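Local coordinates for hypothetical protein S4005 (Shigella flexneri 2a, PDB 1Z67) that is of unknown function but belongs to the YidB-like family and has an all-helical fold that carries a homeodomain-like motif, at residues S52-N57 with Q99-I104; E30-I35 with V78-Q83. All blocks are in the same frame, centred on the assembly; numbering follows the deposited sequence.

Followed from the N terminus, the chain gives the first half of interaction 2 at the end of helix 21-31, then the first half of interaction 1 on helix 48-55. Helix 75-85 returns to close interaction 2 over 42 intervening residues, and helix 89-106, next in the chain, closes interaction 1 over 41. The two loops therefore cross rather than nest, since their segments alternate. Their centres lie about 18 Å apart on opposite sides of the chain's centre. Interaction 1 is a buried apolar contact joining helices 48-55 and 89-106; interaction 2 is a polar surface contact joining the end of helix 21-31 to helix 75-85, beside a sodium ion.

Interaction 1 (S52-N57 with Q99-I104); sequences STWLSN and QLPKII
The last turn of helix 48-55 approaches helix 89-106 most closely at Trp54 and Pro101, whose CA atoms are 5.8 Å apart. Pro101 lies flat against the indole: its CB sits 3.7 Å from the centroid of the Trp54 five-membered ring and 14° off the ring normal, which defines a CH-pi contact over the face. Its CG reaches across to the six-membered ring, 3.6 Å from CZ2 of Trp54, so the pyrrolidine spans both halves of the indole. The same proline lacks an N-H for the preceding turn, and helix 89-106 is kinked there. Trp54, Pro101 and Ile104 are all buried, so the contact is an interior helix-helix interface of this all-helical fold, in which helix 35-44 also takes part: Leu42 touches both Trp54 and Ile104. Three residues after Pro101, Ile104 meets the indole at its edge, near the ring plane, with CD1 3.7 Å from CE3 of Trp54. The branches reach in different directions. CG1, anti to the carbonyl carbon (chi1 -68°), carries CD1 to the tryptophan, while CG2 is nearest to Leu55, 3.6 Å from its CD2, and also lies near the CB of Trp54. No hydrogen bond crosses between the two segments. The one polar atom of the indole, NE1, is satisfied instead by the carbonyl of Gln62, a bond that restrains the ring's rotation at the edge bearing NE1.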
ATOM      1  N   SER A  52     -11.394  -3.372   8.351  1.00 16.30           N
ATOM      2  CA  SER A  52     -11.553  -4.490   9.306  1.00 17.26           C
ATOM      3  C   SER A  52     -11.557  -5.854   8.599  1.00 16.73           C
ATOM      4  O   SER A  52     -11.115  -6.846   9.184  1.00 18.13           O
ATOM      5  CB  SER A  52     -12.810  -4.316  10.174  1.00 17.91           C
ATOM      6  OG  SER A  52     -13.974  -4.576   9.411  1.00 19.98           O
ATOM      7  N   THR A  53     -12.007  -5.892   7.343  1.00 16.94           N
ATOM      8  CA  THR A  53     -12.041  -7.159   6.612  1.00 17.42           C
ATOM      9  C   THR A  53     -10.613  -7.580   6.175  1.00 17.48           C
ATOM     10  O   THR A  53     -10.307  -8.761   6.056  1.00 19.02           O
ATOM     11  CB  THR A  53     -12.963  -7.098   5.356  1.00 16.49           C
ATOM     12  OG1 THR A  53     -12.364  -6.300   4.316  1.00 18.23           O
ATOM     13  CG2 THR A  53     -14.358  -6.547   5.709  1.00 17.79           C
ATOM     14  N   TRP A  54      -9.743  -6.602   5.941  1.00 17.05           N
ATOM     15  CA  TRP A  54      -8.327  -6.887   5.610  1.00 16.96           C
ATOM     16  C   TRP A  54      -7.560  -7.348   6.829  1.00 17.01           C
ATOM     17  O   TRP A  54      -6.738  -8.284   6.739  1.00 18.14           O
ATOM     18  CB  TRP A  54      -7.654  -5.645   5.084  1.00 16.52           C
ATOM     19  CG  TRP A  54      -8.368  -4.960   3.933  1.00 16.04           C
ATOM     20  CD1 TRP A  54      -9.380  -5.472   3.164  1.00 16.72           C
ATOM     21  CD2 TRP A  54      -8.106  -3.646   3.430  1.00 15.06           C
ATOM     22  NE1 TRP A  54      -9.779  -4.556   2.237  1.00 17.58           N
ATOM     23  CE2 TRP A  54      -9.021  -3.418   2.374  1.00 15.38           C
ATOM     24  CE3 TRP A  54      -7.197  -2.627   3.791  1.00 14.09           C
ATOM     25  CZ2 TRP A  54      -9.037  -2.202   1.648  1.00 16.49           C
ATOM     26  CZ3 TRP A  54      -7.198  -1.434   3.084  1.00 15.02           C
ATOM     27  CH2 TRP A  54      -8.131  -1.216   2.040  1.00 16.42           C
ATOM     28  N   LEU A  55      -7.858  -6.741   7.982  1.00 17.07           N
ATOM     29  CA  LEU A  55      -7.175  -7.100   9.234  1.00 18.04           C
ATOM     30  C   LEU A  55      -7.566  -8.506   9.742  1.00 19.23           C
ATOM     31  O   LEU A  55      -6.765  -9.203  10.377  1.00 19.73           O
ATOM     32  CB  LEU A  55      -7.496  -6.044  10.311  1.00 17.03           C
ATOM     33  CG  LEU A  55      -6.877  -4.671  10.007  1.00 16.15           C
ATOM     34  CD1 LEU A  55      -7.399  -3.669  11.044  1.00 17.06           C
ATOM     35  CD2 LEU A  55      -5.331  -4.732  10.055  1.00 16.34           C
ATOM     36  N   SER A  56      -8.804  -8.885   9.489  1.00 20.41           N
ATOM     37  CA  SER A  56      -9.333 -10.170   9.978  1.00 21.03           C
ATOM     38  C   SER A  56      -8.477 -11.321   9.433  1.00 22.73           C
ATOM     39  O   SER A  56      -8.021 -11.273   8.262  1.00 23.57           O
ATOM     40  CB  SER A  56     -10.762 -10.327   9.481  0.50 20.42           C
ATOM     41  OG  SER A  56     -11.256 -11.600   9.839  0.50 15.44           O
ATOM     42  N   ASN A  57      -8.236 -12.344  10.266  1.00 24.49           N
ATOM     43  CA  ASN A  57      -7.558 -13.568   9.803  1.00 26.46           C
ATOM     44  C   ASN A  57      -8.528 -14.676   9.407  1.00 27.66           C
ATOM     45  O   ASN A  57      -8.109 -15.796   9.095  1.00 27.67           O
ATOM     46  CB  ASN A  57      -6.462 -14.061  10.787  1.00 26.39           C
ATOM     47  CG  ASN A  57      -6.967 -14.307  12.220  1.00 27.20           C
ATOM     48  OD1 ASN A  57      -8.150 -14.597  12.462  1.00 27.79           O
ATOM     49  ND2 ASN A  57      -6.043 -14.198  13.185  1.00 26.41           N
ATOM     50  N   GLN A  99      -3.032  -3.480  -4.227  1.00 13.49           N
ATOM     51  CA  GLN A  99      -1.963  -4.002  -3.368  1.00 12.56           C
ATOM     52  C   GLN A  99      -2.123  -3.712  -1.881  1.00 11.81           C
ATOM     53  O   GLN A  99      -1.719  -4.546  -1.019  1.00 12.88           O
ATOM     54  CB  GLN A  99      -0.623  -3.454  -3.847  1.00 12.75           C
ATOM     55  CG  GLN A  99      -0.303  -3.761  -5.303  1.00 15.66           C
ATOM     56  CD  GLN A  99      -0.211  -5.233  -5.605  1.00 17.20           C
ATOM     57  OE1 GLN A  99      -0.056  -6.059  -4.703  1.00 19.43           O
ATOM     58  NE2 GLN A  99      -0.257  -5.581  -6.897  1.00 19.40           N
ATOM     59  N   LEU A 100      -2.673  -2.539  -1.545  1.00 11.96           N
ATOM     60  CA  LEU A 100      -2.775  -2.188  -0.117  1.00 13.19           C
ATOM     61  C   LEU A 100      -3.560  -3.215   0.724  1.00 12.42           C
ATOM     62  O   LEU A 100      -3.112  -3.525   1.820  1.00 13.52           O
ATOM     63  CB  LEU A 100      -3.275  -0.755   0.058  1.00 14.76           C
ATOM     64  CG  LEU A 100      -3.137  -0.230   1.480  1.00 16.56           C
ATOM     65  CD1 LEU A 100      -1.679  -0.197   1.976  1.00 17.48           C
ATOM     66  CD2 LEU A 100      -3.754   1.189   1.500  1.00 18.35           C
ATOM     67  N   PRO A 101      -4.707  -3.744   0.230  1.00 12.90           N
ATOM     68  CA  PRO A 101      -5.416  -4.737   1.029  1.00 12.08           C
ATOM     69  C   PRO A 101      -4.571  -5.984   1.255  1.00 11.40           C
ATOM     70  O   PRO A 101      -4.599  -6.547   2.363  1.00 12.42           O
ATOM     71  CB  PRO A 101      -6.671  -5.056   0.199  1.00 13.05           C
ATOM     72  CG  PRO A 101      -6.842  -3.854  -0.668  1.00 13.77           C
ATOM     73  CD  PRO A 101      -5.439  -3.411  -1.019  1.00 13.53           C
ATOM     74  N   LYS A 102      -3.796  -6.390   0.251  1.00 11.83           N
ATOM     75  CA  LYS A 102      -2.937  -7.586   0.392  1.00 12.30           C
ATOM     76  C   LYS A 102      -1.799  -7.330   1.366  1.00 11.32           C
ATOM     77  O   LYS A 102      -1.443  -8.195   2.188  1.00 12.23           O
ATOM     78  CB  LYS A 102      -2.339  -7.952  -0.962  1.00 13.87           C
ATOM     79  CG  LYS A 102      -3.402  -8.287  -1.991  1.00 16.97           C
ATOM     80  CD  LYS A 102      -2.784  -8.664  -3.325  1.00 21.56           C
ATOM     81  CE  LYS A 102      -3.777  -9.422  -4.159  1.00 29.61           C
ATOM     82  NZ  LYS A 102      -4.522  -8.485  -5.000  1.00 34.27           N
ATOM     83  N   ILE A 103      -1.279  -6.110   1.336  1.00 11.20           N
ATOM     84  CA  ILE A 103      -0.214  -5.731   2.265  1.00 11.08           C
ATOM     85  C   ILE A 103      -0.711  -5.727   3.702  1.00 10.28           C
ATOM     86  O   ILE A 103      -0.079  -6.302   4.617  1.00 11.62           O
ATOM     87  CB  ILE A 103       0.413  -4.377   1.867  1.00 11.72           C
ATOM     88  CG1 ILE A 103       1.244  -4.550   0.573  1.00 11.28           C
ATOM     89  CG2 ILE A 103       1.315  -3.847   2.993  1.00 12.67           C
ATOM     90  CD1 ILE A 103       1.551  -3.211  -0.132  1.00 12.74           C
ATOM     91  N   ILE A 104      -1.866  -5.099   3.921  1.00 11.37           N
ATOM     92  CA  ILE A 104      -2.420  -4.994   5.283  1.00 11.81           C
ATOM     93  C   ILE A 104      -2.798  -6.372   5.785  1.00 12.36           C
ATOM     94  O   ILE A 104      -2.472  -6.700   6.926  1.00 13.69           O
ATOM     95  CB  ILE A 104      -3.555  -3.977   5.335  1.00 13.22           C
ATOM     96  CG1 ILE A 104      -2.912  -2.602   5.109  1.00 13.55           C
ATOM     97  CG2 ILE A 104      -4.347  -4.119   6.683  1.00 11.67           C
ATOM     98  CD1 ILE A 104      -3.902  -1.496   4.928  1.00 15.52           C
TER

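Interaction 2 (E30-I35 with V78-Q83); sequences EEQGGI and VSDLGQ. With NA (sodium ion), chain B.
Asp80 OD2 is gripped by two donors, the amide of Gln32 and a bridging water. The Gln32 NE2 to Asp80 OD2 bond is 3.0 Å long and nearly straight, with 164° at the hydrogen. It uses the anti lone pair of the carboxylate oxygen, and OD2 lies close to the amide plane of Gln32, although the amide and carboxylate planes are turned 45° from each other. Water 1 closes a second path, donating to Gln32 OE1 at 2.7 Å and to Asp80 OD2 at 2.8 Å, so both ends of the amide are tied to one carboxylate oxygen. Gln32 brings its amide there by bending at chi2 (-62°). Near the C-terminal end of helix 21-31, Gly33, with positive phi, completes a Schellman motif, and Gly34 is the N-cap of helix 35-44. The other carboxylate oxygen faces the metal: Asp80 OD1 binds the sodium ion at 2.5 Å. With the metal at OD1 and two donors at OD2, the carboxylate would probably favour its charged form. In the conformers described, Ser79 OG donates to Gln83 OE1 (3.0 Å), on a lone pair; as both residues have a second conformer, a second-shell role for the serine is tentative. In the same conformer, Gln83 OE1 makes a longer bond to the sodium, 2.9 Å, and water 2 is a third ligand.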
ATOM      1  N   GLU A  30       6.773   4.333   4.426  1.00 16.00           N
ATOM      2  CA  GLU A  30       7.635   4.893   5.461  1.00 17.11           C
ATOM      3  C   GLU A  30       7.708   6.428   5.358  1.00 17.49           C
ATOM      4  O   GLU A  30       7.656   7.126   6.383  1.00 17.52           O
ATOM      5  CB  GLU A  30       9.022   4.248   5.368  0.60 17.70           C
ATOM      6  CG  GLU A  30       8.977   2.695   5.494  0.60 18.38           C
ATOM      7  CD  GLU A  30       8.806   2.175   6.939  0.60 21.13           C
ATOM      8  OE1 GLU A  30       9.775   1.587   7.496  0.60 20.28           O
ATOM      9  OE2 GLU A  30       7.702   2.353   7.521  0.60 23.25           O
ATOM     10  N   GLU A  31       7.746   6.948   4.135  1.00 16.13           N
ATOM     11  CA  GLU A  31       7.831   8.404   3.934  1.00 17.97           C
ATOM     12  C   GLU A  31       6.571   9.105   4.406  1.00 17.62           C
ATOM     13  O   GLU A  31       6.626  10.265   4.826  1.00 19.15           O
ATOM     14  CB  GLU A  31       8.060   8.715   2.489  1.00 19.52           C
ATOM     15  CG  GLU A  31       9.428   8.317   2.078  1.00 22.23           C
ATOM     16  CD  GLU A  31       9.693   8.557   0.632  1.00 28.31           C
ATOM     17  OE1 GLU A  31       8.748   8.489  -0.211  1.00 26.43           O
ATOM     18  OE2 GLU A  31      10.877   8.835   0.363  1.00 32.44           O
ATOM     19  N   GLN A  32       5.442   8.416   4.316  1.00 16.38           N
ATOM     20  CA  GLN A  32       4.171   8.939   4.799  1.00 16.53           C
ATOM     21  C   GLN A  32       4.048   8.867   6.329  1.00 16.82           C
ATOM     22  O   GLN A  32       3.049   9.352   6.893  1.00 17.33           O
ATOM     23  CB  GLN A  32       3.009   8.167   4.135  1.00 17.46           C
ATOM     24  CG  GLN A  32       2.941   8.309   2.622  1.00 18.10           C
ATOM     25  CD  GLN A  32       2.708   9.754   2.177  1.00 18.11           C
ATOM     26  OE1 GLN A  32       1.743  10.385   2.602  1.00 22.19           O
ATOM     27  NE2 GLN A  32       3.564  10.257   1.283  1.00 18.99           N
ATOM     28  N   GLY A  33       5.035   8.232   6.987  1.00 16.14           N
ATOM     29  CA  GLY A  33       5.105   8.193   8.450  1.00 15.94           C
ATOM     30  C   GLY A  33       4.790   6.813   9.030  1.00 15.29           C
ATOM     31  O   GLY A  33       4.716   6.622  10.274  1.00 17.09           O
ATOM     32  N   GLY A  34       4.686   5.821   8.140  1.00 15.56           N
ATOM     33  CA  GLY A  34       4.512   4.448   8.570  1.00 14.45           C
ATOM     34  C   GLY A  34       3.111   3.874   8.363  1.00 13.92           C
ATOM     35  O   GLY A  34       2.121   4.609   8.150  1.00 14.71           O
ATOM     36  N   ILE A  35       3.019   2.548   8.431  1.00 14.64           N
ATOM     37  CA  ILE A  35       1.722   1.910   8.168  1.00 16.19           C
ATOM     38  C   ILE A  35       0.600   2.379   9.101  1.00 16.19           C
ATOM     39  O   ILE A  35      -0.517   2.574   8.651  1.00 17.63           O
ATOM     40  CB  ILE A  35       1.856   0.368   8.136  1.00 16.72           C
ATOM     41  CG1 ILE A  35       0.588  -0.256   7.534  1.00 18.04           C
ATOM     42  CG2 ILE A  35       2.275  -0.170   9.497  1.00 16.55           C
ATOM     43  CD1 ILE A  35       0.395   0.061   6.059  1.00 21.95           C
ATOM     44  N   VAL A  78      -1.398  10.163  -2.243  1.00 17.33           N
ATOM     45  CA  VAL A  78      -1.409   9.264  -3.405  1.00 17.43           C
ATOM     46  C   VAL A  78      -0.502   9.784  -4.521  1.00 16.81           C
ATOM     47  O   VAL A  78       0.238   9.004  -5.134  1.00 16.15           O
ATOM     48  CB  VAL A  78      -2.840   8.991  -3.868  1.00 17.49           C
ATOM     49  CG1 VAL A  78      -2.852   8.067  -5.079  1.00 17.78           C
ATOM     50  CG2 VAL A  78      -3.608   8.340  -2.711  1.00 17.22           C
ATOM     51  N   SER A  79      -0.519  11.107  -4.749  1.00 17.12           N
ATOM     52  CA  SER A  79       0.351  11.738  -5.738  1.00 17.64           C
ATOM     53  C   SER A  79       1.834  11.521  -5.387  1.00 17.93           C
ATOM     54  O   SER A  79       2.669  11.349  -6.276  1.00 18.31           O
ATOM     55  CB  SER A  79       0.038  13.241  -5.854  0.60 17.86           C
ATOM     56  OG  SER A  79       0.961  13.878  -6.716  0.60 20.66           O
ATOM     57  N   ASP A  80       2.156  11.512  -4.092  1.00 17.38           N
ATOM     58  CA  ASP A  80       3.516  11.210  -3.641  1.00 18.03           C
ATOM     59  C   ASP A  80       3.970   9.827  -4.172  1.00 17.31           C
ATOM     60  O   ASP A  80       5.086   9.664  -4.682  1.00 18.81           O
ATOM     61  CB  ASP A  80       3.606  11.231  -2.092  1.00 16.88           C
ATOM     62  CG  ASP A  80       3.495  12.667  -1.480  1.00 19.01           C
ATOM     63  OD1 ASP A  80       3.637  13.663  -2.232  1.00 21.28           O
ATOM     64  OD2 ASP A  80       3.247  12.774  -0.261  1.00 20.99           O
ATOM     65  N   LEU A  81       3.101   8.828  -4.060  1.00 17.06           N
ATOM     66  CA  LEU A  81       3.455   7.498  -4.588  1.00 17.01           C
ATOM     67  C   LEU A  81       3.576   7.538  -6.130  1.00 17.04           C
ATOM     68  O   LEU A  81       4.520   6.976  -6.703  1.00 17.09           O
ATOM     69  CB  LEU A  81       2.430   6.481  -4.155  1.00 16.60           C
ATOM     70  CG  LEU A  81       2.667   5.085  -4.740  1.00 14.27           C
ATOM     71  CD1 LEU A  81       4.025   4.508  -4.263  1.00 15.64           C
ATOM     72  CD2 LEU A  81       1.532   4.187  -4.305  1.00 15.65           C
ATOM     73  N   GLY A  82       2.623   8.223  -6.778  1.00 16.76           N
ATOM     74  CA  GLY A  82       2.608   8.370  -8.242  1.00 17.66           C
ATOM     75  C   GLY A  82       3.930   8.971  -8.668  1.00 19.04           C
ATOM     76  O   GLY A  82       4.563   8.457  -9.594  1.00 18.79           O
ATOM     77  N   GLN A  83       4.381  10.005  -7.956  1.00 19.45           N
ATOM     78  CA  GLN A  83       5.611  10.682  -8.343  1.00 21.82           C
ATOM     79  C   GLN A  83       6.817   9.782  -8.258  1.00 22.30           C
ATOM     80  O   GLN A  83       7.674   9.794  -9.143  1.00 23.85           O
ATOM     81  CB  GLN A  83       5.820  11.924  -7.473  0.50 21.99           C
ATOM     82  CG  GLN A  83       4.817  13.027  -7.748  0.50 24.10           C
ATOM     83  CD  GLN A  83       4.870  14.131  -6.702  0.50 26.33           C
ATOM     84  OE1 GLN A  83       3.840  14.659  -6.286  0.50 26.65           O
ATOM     85  NE2 GLN A  83       6.079  14.472  -6.258  0.50 28.38           N
TER
HETATM   86 NA    NA B 201       2.517  15.165  -3.811  1.00 48.32          NA
HETATM   87  O   HOH W   1       1.649  13.059   2.025  1.00 22.17           O
HETATM   88  O   HOH W   2       1.452  17.576  -4.302  1.00 43.83           O